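Local atomic coordinates of beta-glucosidase (Chaetomella raphigera, PDB entry 6JXG), a protein that probably hydrolyses terminal, non-reducing beta-D-glucosyl residues to release beta-D-glucose, as a secreted family 3 glycoside hydrolase of cellulose breakdown. Residues N455-W460 with P486-D491; Y531-Q536 with P569-G574; S538-A543 with R560-A565. One frame throughout, in Å; residues are numbered along the deposited sequence.

Contact 1. Residues N455-W460 with P486-D491; sequences NSLAPW and PLILED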
ATOM      1  N   ASN A 455     -13.666  14.605   1.680  1.00 15.76           N
ATOM      2  CA  ASN A 455     -13.869  16.032   1.728  1.00 17.17           C
ATOM      3  C   ASN A 455     -13.509  16.581   3.111  1.00 18.19           C
ATOM      4  O   ASN A 455     -13.563  17.770   3.356  1.00 16.51           O
ATOM      5  CB  ASN A 455     -15.248  16.399   1.191  1.00 17.90           C
ATOM      6  CG  ASN A 455     -16.396  16.026   2.110  1.00 20.14           C
ATOM      7  OD1 ASN A 455     -17.591  16.121   1.703  1.00 26.74           O
ATOM      8  ND2 ASN A 455     -16.108  15.657   3.316  1.00 19.22           N
ATOM      9  N   SER A 456     -13.101  15.713   4.037  1.00 18.15           N
ATOM     10  CA  SER A 456     -12.733  16.136   5.395  1.00 15.97           C
ATOM     11  C   SER A 456     -11.963  14.994   5.986  1.00 15.75           C
ATOM     12  O   SER A 456     -11.879  13.942   5.358  1.00 15.40           O
ATOM     13  CB  SER A 456     -13.927  16.391   6.294  1.00 15.13           C
ATOM     14  OG  SER A 456     -14.539  15.147   6.599  1.00 17.65           O
ATOM     15  N   LEU A 457     -11.454  15.220   7.196  1.00 14.20           N
ATOM     16  CA  LEU A 457     -10.812  14.196   8.044  1.00 14.62           C
ATOM     17  C   LEU A 457     -11.685  13.855   9.295  1.00 13.00           C
ATOM     18  O   LEU A 457     -11.211  13.442  10.377  1.00 13.17           O
ATOM     19  CB  LEU A 457      -9.410  14.648   8.436  1.00 14.20           C
ATOM     20  CG  LEU A 457      -8.393  14.802   7.287  1.00 15.52           C
ATOM     21  CD1 LEU A 457      -7.088  15.275   7.887  1.00 16.16           C
ATOM     22  CD2 LEU A 457      -8.134  13.532   6.461  1.00 13.86           C
ATOM     23  N   ALA A 458     -12.989  14.006   9.104  1.00 13.17           N
ATOM     24  CA  ALA A 458     -13.998  13.681  10.103  1.00 13.30           C
ATOM     25  C   ALA A 458     -14.546  12.275   9.881  1.00 13.21           C
ATOM     26  O   ALA A 458     -14.716  11.867   8.726  1.00 14.64           O
ATOM     27  CB  ALA A 458     -15.126  14.707   9.998  1.00 13.58           C
ATOM     28  N   PRO A 459     -14.924  11.562  10.950  1.00 13.22           N
ATOM     29  CA  PRO A 459     -15.624  10.296  10.729  1.00 13.39           C
ATOM     30  C   PRO A 459     -16.865  10.381   9.814  1.00 13.65           C
ATOM     31  O   PRO A 459     -17.581  11.387   9.809  1.00 13.18           O
ATOM     32  CB  PRO A 459     -16.004   9.858  12.148  1.00 13.93           C
ATOM     33  CG  PRO A 459     -14.952  10.434  13.008  1.00 14.18           C
ATOM     34  CD  PRO A 459     -14.714  11.792  12.399  1.00 13.43           C
ATOM     35  N   TRP A 460     -17.063   9.353   8.972  1.00 13.79           N
ATOM     36  CA  TRP A 460     -18.199   9.282   8.086  1.00 12.48           C
ATOM     37  C   TRP A 460     -19.441   8.918   8.882  1.00 13.71           C
ATOM     38  O   TRP A 460     -19.365   8.459  10.044  1.00 13.85           O
ATOM     39  CB  TRP A 460     -17.880   8.178   7.020  1.00 14.26           C
ATOM     40  CG  TRP A 460     -17.085   8.687   5.861  1.00 14.74           C
ATOM     41  CD1 TRP A 460     -16.030   9.573   5.889  1.00 14.68           C
ATOM     42  CD2 TRP A 460     -17.377   8.454   4.484  1.00 15.98           C
ATOM     43  NE1 TRP A 460     -15.628   9.869   4.635  1.00 14.94           N
ATOM     44  CE2 TRP A 460     -16.435   9.212   3.734  1.00 17.74           C
ATOM     45  CE3 TRP A 460     -18.376   7.725   3.809  1.00 16.98           C
ATOM     46  CZ2 TRP A 460     -16.436   9.231   2.328  1.00 17.22           C
ATOM     47  CZ3 TRP A 460     -18.369   7.752   2.403  1.00 16.35           C
ATOM     48  CH2 TRP A 460     -17.396   8.472   1.698  1.00 17.38           C
ATOM     49  N   PRO A 486      -6.057   8.721   8.109  1.00 12.17           N
ATOM     50  CA  PRO A 486      -6.115   9.618   9.263  1.00 12.40           C
ATOM     51  C   PRO A 486      -7.478  10.262   9.430  1.00 12.09           C
ATOM     52  O   PRO A 486      -8.174  10.623   8.442  1.00 11.80           O
ATOM     53  CB  PRO A 486      -5.080  10.706   8.918  1.00 12.76           C
ATOM     54  CG  PRO A 486      -4.193  10.119   7.896  1.00 12.27           C
ATOM     55  CD  PRO A 486      -4.946   9.060   7.197  1.00 12.82           C
ATOM     56  N   LEU A 487      -7.846  10.427  10.681  1.00 13.17           N
ATOM     57  CA  LEU A 487      -9.000  11.168  11.082  1.00 11.87           C
ATOM     58  C   LEU A 487      -8.570  12.092  12.269  1.00 13.69           C
ATOM     59  O   LEU A 487      -7.699  11.751  13.044  1.00 13.43           O
ATOM     60  CB  LEU A 487     -10.129  10.259  11.547  1.00 12.23           C
ATOM     61  CG  LEU A 487     -10.740   9.334  10.528  1.00 12.00           C
ATOM     62  CD1 LEU A 487     -11.625   8.323  11.164  1.00 13.13           C
ATOM     63  CD2 LEU A 487     -11.528  10.267   9.595  1.00 13.56           C
ATOM     64  N   ILE A 488      -9.274  13.201  12.424  1.00 14.22           N
ATOM     65  CA  ILE A 488      -9.081  14.073  13.577  1.00 15.52           C
ATOM     66  C   ILE A 488     -10.019  13.506  14.654  1.00 13.72           C
ATOM     67  O   ILE A 488     -11.213  13.382  14.456  1.00 15.97           O
ATOM     68  CB  ILE A 488      -9.423  15.541  13.223  1.00 16.96           C
ATOM     69  CG1 ILE A 488      -8.649  16.017  11.987  1.00 15.95           C
ATOM     70  CG2 ILE A 488      -9.255  16.466  14.442  1.00 16.54           C
ATOM     71  CD1 ILE A 488      -7.128  16.025  12.121  1.00 16.54           C
ATOM     72  N   LEU A 489      -9.441  13.175  15.787  1.00 13.44           N
ATOM     73  CA  LEU A 489     -10.115  12.475  16.838  1.00 14.82           C
ATOM     74  C   LEU A 489     -10.337  13.368  18.073  1.00 15.74           C
ATOM     75  O   LEU A 489     -10.841  12.870  19.074  1.00 15.98           O
ATOM     76  CB  LEU A 489      -9.336  11.250  17.236  1.00 16.13           C
ATOM     77  CG  LEU A 489      -9.059  10.240  16.123  1.00 17.22           C
ATOM     78  CD1 LEU A 489      -8.319   9.010  16.644  1.00 17.23           C
ATOM     79  CD2 LEU A 489     -10.395   9.828  15.558  1.00 17.16           C
ATOM     80  N   GLU A 490     -10.014  14.657  17.966  1.00 16.22           N
ATOM     81  CA  GLU A 490     -10.081  15.571  19.110  1.00 17.59           C
ATOM     82  C   GLU A 490     -11.478  15.576  19.766  1.00 17.72           C
ATOM     83  O   GLU A 490     -11.588  15.513  20.969  1.00 16.70           O
ATOM     84  CB  GLU A 490      -9.719  17.000  18.699  1.00 18.85           C
ATOM     85  CG  GLU A 490      -8.298  17.141  18.184  1.00 18.71           C
ATOM     86  CD  GLU A 490      -7.260  16.654  19.176  1.00 21.78           C
ATOM     87  OE1 GLU A 490      -6.619  15.608  18.968  1.00 18.95           O
ATOM     88  OE2 GLU A 490      -7.111  17.304  20.217  1.00 21.34           O
ATOM     89  N   ASP A 491     -12.541  15.579  18.976  1.00 16.95           N
ATOM     90  CA  ASP A 491     -13.876  15.494  19.595  1.00 17.85           C
ATOM     91  C   ASP A 491     -14.138  14.224  20.377  1.00 17.76           C
ATOM     92  O   ASP A 491     -14.883  14.226  21.404  1.00 16.84           O
ATOM     93  CB  ASP A 491     -14.977  15.615  18.535  1.00 19.25           C
ATOM     94  CG  ASP A 491     -15.030  16.971  17.913  1.00 22.46           C
ATOM     95  OD1 ASP A 491     -14.490  17.902  18.530  1.00 21.37           O
ATOM     96  OD2 ASP A 491     -15.505  17.092  16.750  1.00 24.18           O
TER
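Loop residues of the two segments meet at one point, where Leu457 and Leu487 bring their CA atoms within 4.7 Å; Leu489 then takes the N-cap position and helix 490-493 starts just after it. A single hydrogen bond joins the backbones: Ile488 N donates to Leu457 O over 2.8 Å, with 165° at the hydrogen and the donor lying in the carbonyl plane. The same oxygen takes a CA-H...O contact from Leu487, CA to O 3.2 Å. On the other side of the Leu457-Ala458 peptide the turn is fixed locally, since Ser456 OG accepts from Ala458 N in an ST turn.

Leu487 has CG beside its own backbone N (chi1 -65°), and this sets its CD2 methyl against the Leu457 carbonyl, 3.3 Å from Leu457 O. That methyl also reaches Ala458 C and Pro459 N, while CD1 lies only loosely against Pro459 CG, at 4.4 Å. Leu457 sends CD2 to Pro486 O at 3.5 Å, an oxygen that Arg454 hydrogen-bonds, and its CB meets Ile488 CG1 at 3.9 Å.

The contact thus ties the loop before helix 463-471 to the segment leading from strand 477-483 into helix 490-493, in the C-terminal family 3 domain. Leu457 O carries the one hydrogen bond across the segments, nearly straight, while Leu487 CA and CD2 and Ile488 CG1 pack beside it.

Contact 2. Residues Y531-Q536 with P569-G574; sequences YTIAKQ and PRFEFG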
ATOM      1  N   TYR A 531       0.870   6.539   9.382  1.00 10.13           N
ATOM      2  CA  TYR A 531       0.686   7.960   9.090  1.00 10.51           C
ATOM      3  C   TYR A 531       0.414   8.716  10.375  1.00 10.35           C
ATOM      4  O   TYR A 531       0.318   8.117  11.446  1.00 11.02           O
ATOM      5  CB  TYR A 531      -0.437   8.140   8.083  1.00 10.69           C
ATOM      6  CG  TYR A 531      -1.652   7.271   8.377  1.00 11.20           C
ATOM      7  CD1 TYR A 531      -2.356   7.401   9.559  1.00 11.87           C
ATOM      8  CD2 TYR A 531      -2.103   6.314   7.441  1.00 11.65           C
ATOM      9  CE1 TYR A 531      -3.437   6.614   9.827  1.00 12.03           C
ATOM     10  CE2 TYR A 531      -3.202   5.529   7.718  1.00 11.83           C
ATOM     11  CZ  TYR A 531      -3.851   5.685   8.918  1.00 11.84           C
ATOM     12  OH  TYR A 531      -4.955   4.898   9.151  1.00 12.07           O
ATOM     13  N   THR A 532       0.428  10.028  10.289  1.00 10.53           N
ATOM     14  CA  THR A 532       0.225  10.861  11.462  1.00 11.05           C
ATOM     15  C   THR A 532      -1.206  11.213  11.641  1.00 12.06           C
ATOM     16  O   THR A 532      -1.877  11.512  10.627  1.00 14.71           O
ATOM     17  CB  THR A 532       1.043  12.169  11.338  1.00 10.52           C
ATOM     18  OG1 THR A 532       2.410  11.888  11.209  1.00 10.46           O
ATOM     19  CG2 THR A 532       0.870  13.114  12.539  1.00 10.53           C
ATOM     20  N   ILE A 533      -1.691  11.182  12.912  1.00 11.86           N
ATOM     21  CA  ILE A 533      -3.009  11.662  13.287  1.00 11.37           C
ATOM     22  C   ILE A 533      -2.806  13.017  14.000  1.00 11.25           C
ATOM     23  O   ILE A 533      -2.292  13.106  15.134  1.00 11.11           O
ATOM     24  CB  ILE A 533      -3.784  10.663  14.165  1.00 12.14           C
ATOM     25  CG1 ILE A 533      -4.033   9.379  13.377  1.00 12.47           C
ATOM     26  CG2 ILE A 533      -5.101  11.255  14.718  1.00 12.07           C
ATOM     27  CD1 ILE A 533      -4.867   8.367  14.089  1.00 13.79           C
ATOM     28  N   ALA A 534      -3.148  14.078  13.262  1.00 12.53           N
ATOM     29  CA  ALA A 534      -2.984  15.464  13.724  1.00 12.87           C
ATOM     30  C   ALA A 534      -4.138  15.880  14.645  1.00 14.78           C
ATOM     31  O   ALA A 534      -5.209  15.216  14.732  1.00 13.26           O
ATOM     32  CB  ALA A 534      -2.962  16.350  12.556  1.00 13.49           C
ATOM     33  N   LYS A 535      -3.929  17.001  15.309  1.00 16.06           N
ATOM     34  CA  LYS A 535      -4.959  17.607  16.138  1.00 16.31           C
ATOM     35  C   LYS A 535      -5.939  18.481  15.335  1.00 18.09           C
ATOM     36  O   LYS A 535      -7.091  18.663  15.769  1.00 15.95           O
ATOM     37  CB  LYS A 535      -4.339  18.466  17.241  1.00 18.27           C
ATOM     38  CG  LYS A 535      -3.406  17.708  18.156  1.00 19.85           C
ATOM     39  CD  LYS A 535      -3.125  18.541  19.369  1.00 23.64           C
ATOM     40  CE  LYS A 535      -1.910  18.042  20.079  1.00 25.42           C
ATOM     41  NZ  LYS A 535      -1.672  19.075  21.160  1.00 31.87           N
ATOM     42  N   GLN A 536      -5.506  18.957  14.191  1.00 17.26           N
ATOM     43  CA  GLN A 536      -6.342  19.597  13.208  1.00 17.69           C
ATOM     44  C   GLN A 536      -5.834  19.345  11.786  1.00 15.16           C
ATOM     45  O   GLN A 536      -4.627  19.227  11.531  1.00 13.37           O
ATOM     46  CB  GLN A 536      -6.393  21.110  13.458  1.00 17.96           C
ATOM     47  CG  GLN A 536      -5.116  21.865  13.205  1.00 18.95           C
ATOM     48  CD  GLN A 536      -5.044  23.261  13.884  1.00 20.68           C
ATOM     49  OE1 GLN A 536      -3.982  23.804  14.069  1.00 25.36           O
ATOM     50  NE2 GLN A 536      -6.131  23.807  14.213  1.00 19.04           N
ATOM     51  N   PRO A 569       1.668  16.298  16.943  1.00 15.48           N
ATOM     52  CA  PRO A 569       0.526  15.595  16.424  1.00 16.16           C
ATOM     53  C   PRO A 569      -0.238  15.108  17.604  1.00 16.22           C
ATOM     54  O   PRO A 569       0.291  15.176  18.741  1.00 16.05           O
ATOM     55  CB  PRO A 569       1.184  14.417  15.633  1.00 17.31           C
ATOM     56  CG  PRO A 569       2.600  14.275  16.118  1.00 15.62           C
ATOM     57  CD  PRO A 569       2.924  15.531  16.882  1.00 15.38           C
ATOM     58  N   ARG A 570      -1.408  14.507  17.374  1.00 14.11           N
ATOM     59  CA  ARG A 570      -2.096  13.830  18.454  1.00 13.29           C
ATOM     60  C   ARG A 570      -1.494  12.456  18.649  1.00 14.33           C
ATOM     61  O   ARG A 570      -1.101  12.108  19.757  1.00 15.86           O
ATOM     62  CB  ARG A 570      -3.566  13.776  18.200  1.00 14.13           C
ATOM     63  CG  ARG A 570      -4.325  12.891  19.160  1.00 14.79           C
ATOM     64  CD  ARG A 570      -4.095  13.348  20.632  1.00 16.42           C
ATOM     65  NE  ARG A 570      -4.675  14.656  20.848  1.00 18.10           N
ATOM     66  CZ  ARG A 570      -4.314  15.506  21.810  1.00 21.24           C
ATOM     67  NH1 ARG A 570      -3.363  15.208  22.677  1.00 23.22           N
ATOM     68  NH2 ARG A 570      -4.905  16.678  21.902  1.00 22.41           N
ATOM     69  N   PHE A 571      -1.412  11.669  17.577  1.00 12.52           N
ATOM     70  CA  PHE A 571      -0.700  10.394  17.599  1.00 12.19           C
ATOM     71  C   PHE A 571       0.271  10.430  16.408  1.00 13.22           C
ATOM     72  O   PHE A 571      -0.162  10.655  15.261  1.00 13.02           O
ATOM     73  CB  PHE A 571      -1.673   9.250  17.474  1.00 12.45           C
ATOM     74  CG  PHE A 571      -2.736   9.243  18.557  1.00 12.12           C
ATOM     75  CD1 PHE A 571      -2.366   9.058  19.871  1.00 12.52           C
ATOM     76  CD2 PHE A 571      -4.074   9.375  18.228  1.00 11.26           C
ATOM     77  CE1 PHE A 571      -3.352   9.032  20.903  1.00 12.53           C
ATOM     78  CE2 PHE A 571      -5.040   9.327  19.229  1.00 11.79           C
ATOM     79  CZ  PHE A 571      -4.663   9.175  20.563  1.00 11.61           C
ATOM     80  N   GLU A 572       1.566  10.292  16.713  1.00 12.18           N
ATOM     81  CA  GLU A 572       2.596  10.380  15.725  1.00 12.28           C
ATOM     82  C   GLU A 572       2.726   9.136  14.841  1.00 11.75           C
ATOM     83  O   GLU A 572       2.322   8.003  15.210  1.00 11.18           O
ATOM     84  CB  GLU A 572       3.932  10.691  16.416  1.00 13.29           C
ATOM     85  CG  GLU A 572       4.477   9.545  17.257  1.00 12.89           C
ATOM     86  CD  GLU A 572       4.028   9.494  18.727  1.00 14.62           C
ATOM     87  OE1 GLU A 572       3.045  10.165  19.105  1.00 15.06           O
ATOM     88  OE2 GLU A 572       4.664   8.731  19.470  1.00 14.13           O
ATOM     89  N   PHE A 573       3.337   9.338  13.686  1.00 11.54           N
ATOM     90  CA  PHE A 573       3.795   8.226  12.851  1.00 11.30           C
ATOM     91  C   PHE A 573       4.597   7.252  13.711  1.00 11.41           C
ATOM     92  O   PHE A 573       5.461   7.673  14.449  1.00 11.77           O
ATOM     93  CB  PHE A 573       4.625   8.773  11.706  1.00 10.63           C
ATOM     94  CG  PHE A 573       5.255   7.725  10.795  1.00 11.23           C
ATOM     95  CD1 PHE A 573       4.570   7.211   9.663  1.00 11.98           C
ATOM     96  CD2 PHE A 573       6.511   7.213  11.089  1.00 11.72           C
ATOM     97  CE1 PHE A 573       5.140   6.241   8.842  1.00 13.51           C
ATOM     98  CE2 PHE A 573       7.095   6.266  10.238  1.00 12.21           C
ATOM     99  CZ  PHE A 573       6.414   5.784   9.109  1.00 12.53           C
ATOM    100  N   GLY A 574       4.269   5.969  13.586  1.00 11.52           N
ATOM    101  CA  GLY A 574       4.973   4.901  14.289  1.00 12.69           C
ATOM    102  C   GLY A 574       4.498   4.634  15.687  1.00 11.59           C
ATOM    103  O   GLY A 574       5.007   3.752  16.375  1.00 10.29           O
TER
HETATM  104  O   HOH W   1       3.918  12.371  13.377  1.00 12.94           O
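Ile533 O is the best-held polar atom, gripped by two backbone N-H groups. Arg570 N reaches it over 2.8 Å with a bent angle of 134° at the hydrogen, and Phe571 N over 3.0 Å at 159°; both donors lie in the carbonyl plane. In return Ile533 N donates to Phe571 O at 2.9 Å, nearly along the C=O axis. Ile533 and Phe571 therefore form an antiparallel hydrogen-bonded pair, and because Arg570 and Phe571 both face Ile533, the join is a classic beta bulge.

The side chains of Ile533 and Phe571 run alongside each other in the same direction, Ile533 CG2 lying 4.1 Å from Phe571 CD2, and both rest on Leu337 of strand 335-339. Thr532 puts CG2 anti to its backbone N, driving the methyl into Pro569 CB at a tight 3.4 Å. Its OG1 accepts from water 1, which in turn accepts from Phe573 N; this hydroxyl is also hydrogen-bonded to Asp558.

The extended Lys535 chain crosses Arg570 at about a right angle, and its CE lies 3.7 Å above one face of the guanidinium, toward the rim. Lys535 NZ and Arg570 NH2 are 4.1 Å apart, two like charges; the salt bridge from Arg570 to Glu490 would probably offset this repulsion.

The bulge brings two donors onto one oxygen and joins two otherwise irregular loops of the C-terminal domain. Water bridging extends that link toward Phe573, whereas the buried Tyr531 O has no polar partner in the model.

Contact 3. Residues S538-A543 with R560-A565; sequences SDYGTA and RHFDQA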
ATOM      1  N   SER A 538      -5.350  21.291   9.209  1.00 15.99           N
ATOM      2  CA  SER A 538      -4.384  22.237   8.597  1.00 15.95           C
ATOM      3  C   SER A 538      -2.914  21.940   8.966  1.00 14.27           C
ATOM      4  O   SER A 538      -2.019  22.364   8.282  1.00 15.29           O
ATOM      5  CB  SER A 538      -4.753  23.700   9.001  1.00 17.81           C
ATOM      6  OG  SER A 538      -4.728  23.811  10.411  1.00 18.36           O
ATOM      7  N   ASP A 539      -2.690  21.206  10.058  1.00 15.98           N
ATOM      8  CA  ASP A 539      -1.385  20.760  10.494  1.00 15.85           C
ATOM      9  C   ASP A 539      -0.650  19.863   9.470  1.00 15.69           C
ATOM     10  O   ASP A 539       0.577  19.801   9.501  1.00 15.38           O
ATOM     11  CB  ASP A 539      -1.481  19.986  11.826  1.00 18.60           C
ATOM     12  CG  ASP A 539      -1.771  20.914  13.060  1.00 19.78           C
ATOM     13  OD1 ASP A 539      -1.687  22.174  12.927  1.00 17.52           O
ATOM     14  OD2 ASP A 539      -2.021  20.343  14.145  1.00 19.24           O
ATOM     15  N   TYR A 540      -1.372  19.129   8.615  1.00 16.30           N
ATOM     16  CA  TYR A 540      -0.648  18.250   7.605  1.00 14.33           C
ATOM     17  C   TYR A 540       0.115  19.095   6.605  1.00 14.77           C
ATOM     18  O   TYR A 540       1.138  18.652   6.053  1.00 14.67           O
ATOM     19  CB  TYR A 540      -1.563  17.271   6.857  1.00 14.50           C
ATOM     20  CG  TYR A 540      -2.106  16.250   7.738  1.00 15.08           C
ATOM     21  CD1 TYR A 540      -1.401  15.075   7.973  1.00 13.22           C
ATOM     22  CD2 TYR A 540      -3.311  16.424   8.344  1.00 13.36           C
ATOM     23  CE1 TYR A 540      -1.909  14.119   8.800  1.00 14.73           C
ATOM     24  CE2 TYR A 540      -3.833  15.461   9.208  1.00 14.07           C
ATOM     25  CZ  TYR A 540      -3.126  14.336   9.473  1.00 13.27           C
ATOM     26  OH  TYR A 540      -3.604  13.393  10.333  1.00 11.81           O
ATOM     27  N   GLY A 541      -0.337  20.348   6.391  1.00 14.41           N
ATOM     28  CA  GLY A 541       0.299  21.220   5.415  1.00 15.07           C
ATOM     29  C   GLY A 541       0.081  20.822   3.975  1.00 16.90           C
ATOM     30  O   GLY A 541       0.719  21.383   3.081  1.00 18.19           O
ATOM     31  N   THR A 542      -0.734  19.791   3.755  1.00 15.79           N
ATOM     32  CA  THR A 542      -1.151  19.348   2.398  1.00 14.89           C
ATOM     33  C   THR A 542      -2.647  19.231   2.389  1.00 14.70           C
ATOM     34  O   THR A 542      -3.301  19.053   3.444  1.00 16.91           O
ATOM     35  CB  THR A 542      -0.599  18.005   2.022  1.00 13.80           C
ATOM     36  OG1 THR A 542      -0.881  17.051   3.064  1.00 13.56           O
ATOM     37  CG2 THR A 542       0.865  18.064   1.836  1.00 13.70           C
ATOM     38  N   ALA A 543      -3.184  19.297   1.178  1.00 14.62           N
ATOM     39  CA  ALA A 543      -4.623  19.208   0.948  1.00 14.69           C
ATOM     40  C   ALA A 543      -4.886  18.907  -0.550  1.00 13.29           C
ATOM     41  O   ALA A 543      -3.993  19.064  -1.419  1.00 12.51           O
ATOM     42  CB  ALA A 543      -5.243  20.541   1.365  1.00 15.86           C
ATOM     43  N   ARG A 560       7.570  14.102   8.756  1.00 16.05           N
ATOM     44  CA  ARG A 560       8.678  14.981   8.367  1.00 14.99           C
ATOM     45  C   ARG A 560       8.284  16.459   8.506  1.00 14.37           C
ATOM     46  O   ARG A 560       9.081  17.268   8.976  1.00 13.27           O
ATOM     47  CB  ARG A 560       9.077  14.688   6.920  1.00 14.88           C
ATOM     48  CG  ARG A 560       9.696  13.304   6.684  1.00 15.15           C
ATOM     49  CD  ARG A 560       9.655  12.945   5.175  1.00 15.27           C
ATOM     50  NE  ARG A 560      10.714  11.978   4.830  1.00 14.81           N
ATOM     51  CZ  ARG A 560      10.671  10.675   5.095  1.00 14.74           C
ATOM     52  NH1 ARG A 560       9.589  10.182   5.663  1.00 14.77           N
ATOM     53  NH2 ARG A 560      11.746   9.886   4.870  1.00 14.75           N
ATOM     54  N   HIS A 561       7.063  16.791   8.114  1.00 14.15           N
ATOM     55  CA  HIS A 561       6.517  18.133   8.317  1.00 15.14           C
ATOM     56  C   HIS A 561       6.253  18.489   9.756  1.00 15.48           C
ATOM     57  O   HIS A 561       6.666  19.576  10.227  1.00 16.55           O
ATOM     58  CB  HIS A 561       5.266  18.341   7.477  1.00 14.13           C
ATOM     59  CG  HIS A 561       4.503  19.579   7.803  1.00 14.98           C
ATOM     60  ND1 HIS A 561       4.958  20.853   7.530  1.00 15.92           N
ATOM     61  CD2 HIS A 561       3.270  19.724   8.339  1.00 15.07           C
ATOM     62  CE1 HIS A 561       4.045  21.730   7.918  1.00 15.25           C
ATOM     63  NE2 HIS A 561       3.009  21.067   8.398  1.00 15.92           N
ATOM     64  N   PHE A 562       5.570  17.612  10.453  1.00 14.11           N
ATOM     65  CA  PHE A 562       5.276  17.863  11.883  1.00 14.89           C
ATOM     66  C   PHE A 562       6.599  18.102  12.606  1.00 15.65           C
ATOM     67  O   PHE A 562       6.683  19.052  13.448  1.00 15.99           O
ATOM     68  CB  PHE A 562       4.466  16.740  12.518  1.00 14.06           C
ATOM     69  CG  PHE A 562       3.055  16.659  12.020  1.00 12.44           C
ATOM     70  CD1 PHE A 562       2.018  17.153  12.768  1.00 12.84           C
ATOM     71  CD2 PHE A 562       2.757  16.086  10.761  1.00 12.89           C
ATOM     72  CE1 PHE A 562       0.727  17.081  12.338  1.00 11.56           C
ATOM     73  CE2 PHE A 562       1.444  16.075  10.282  1.00 11.77           C
ATOM     74  CZ  PHE A 562       0.419  16.560  11.081  1.00 12.36           C
ATOM     75  N   ASP A 563       7.607  17.265  12.296  1.00 14.16           N
ATOM     76  CA  ASP A 563       8.892  17.374  12.967  1.00 16.32           C
ATOM     77  C   ASP A 563       9.566  18.725  12.567  1.00 18.34           C
ATOM     78  O   ASP A 563      10.008  19.498  13.429  1.00 18.35           O
ATOM     79  CB  ASP A 563       9.830  16.190  12.619  1.00 16.18           C
ATOM     80  CG  ASP A 563       9.339  14.876  13.125  1.00 16.23           C
ATOM     81  OD1 ASP A 563       8.397  14.846  13.950  1.00 17.87           O
ATOM     82  OD2 ASP A 563       9.954  13.818  12.761  1.00 16.56           O
ATOM     83  N   GLN A 564       9.625  19.030  11.288  1.00 18.74           N
ATOM     84  CA  GLN A 564      10.372  20.237  10.812  1.00 21.44           C
ATOM     85  C   GLN A 564       9.716  21.542  11.283  1.00 21.97           C
ATOM     86  O   GLN A 564      10.376  22.532  11.540  1.00 20.54           O
ATOM     87  CB  GLN A 564      10.444  20.269   9.285  1.00 23.87           C
ATOM     88  CG  GLN A 564      11.189  21.487   8.686  1.00 27.88           C
ATOM     89  CD  GLN A 564      12.619  21.646   9.185  1.00 35.26           C
ATOM     90  OE1 GLN A 564      13.134  22.776   9.312  1.00 50.10           O
ATOM     91  NE2 GLN A 564      13.291  20.531   9.445  1.00 31.94           N
ATOM     92  N   ALA A 565       8.419  21.532  11.378  1.00 18.00           N
ATOM     93  CA  ALA A 565       7.679  22.695  11.756  1.00 20.55           C
ATOM     94  C   ALA A 565       7.384  22.733  13.234  1.00 21.23           C
ATOM     95  O   ALA A 565       6.727  23.659  13.682  1.00 23.02           O
ATOM     96  CB  ALA A 565       6.375  22.694  10.973  1.00 19.76           C
TER
HETATM   97  O   HOH W   2       0.816  22.997   8.594  1.00 15.38           O
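The aromatic interaction is an edge-to-face stack between Tyr540 and Phe562. Their centroids are 5.4 Å apart with planes at 83°, and the edge of Phe562 points at the face of Tyr540. Phe562 CZ stands 3.9 Å above the tyrosine plane, displaced toward its rim, and Phe562 CE2 is 3.8 Å from Tyr540 CD1. The tyrosine hydroxyl is anchored beyond the pair by backbone atoms of 531-536, which would restrain the ring receiving the edge.

Asp539 contributes both apolar and backbone contacts to the same phenylalanine. Its CB lies 3.7 Å from Phe562 CE1, while Asp539 O rests over one face of the ring, 3.6 Å from Phe562 CZ. An alanine in place of Phe562 would probably loosen the packing between helix and turn, since it would remove the edge against Tyr540 and the surface beneath Asp539.

His561 has CG anti to the backbone N (chi1 169°), so that the imidazole reaches the 538-541 turn with its edge. There Asp539 O makes a close C...O approach, 2.9 Å from His561 CD2. The polar link is a water bridge: water 2 meets the same ring at its edge, hydrogen-bonded to His561 NE2 at 2.9 Å and donating to Ser538 O. The turn itself is closed by Gly541 N donating to Ser538 O; Gly541 has positive phi, and its N lies 4.0 Å from His561 NE2.

Helix 559-564 is thus joined to the preceding turn at 538-541 by aromatic packing and a water bridge from histidine to backbone carbonyl. His561, partly exposed, combines a hydrated ring edge with a close backbone oxygen, a setting that may influence its protonation.

Overall arrangement
The three contacts form a continuous block on one side of the chain's centre, all within the C-terminal family 3 domain. Contact 3 is nested inside the loop closed by contact 2, their centres about 10 Å apart; Tyr540 OH lies 2.6 Å from Thr532 O and 3.0 Å from Ala534 N, both probable hydrogen bonds, and Ala534 CB packs 3.7 Å from Phe562 CZ. Contact 1 closes earlier in sequence, its centre about 12 Å from that of contact 2; Glu490 OE2 to Arg570 NH2 measures 2.8 Å, and Ile488 CD1 lies 3.3 Å from Ala534 O. The centres of contacts 1 and 3 are about 16 Å apart, yet Leu457 CD1 still reaches Tyr540 CE2 at 3.5 Å.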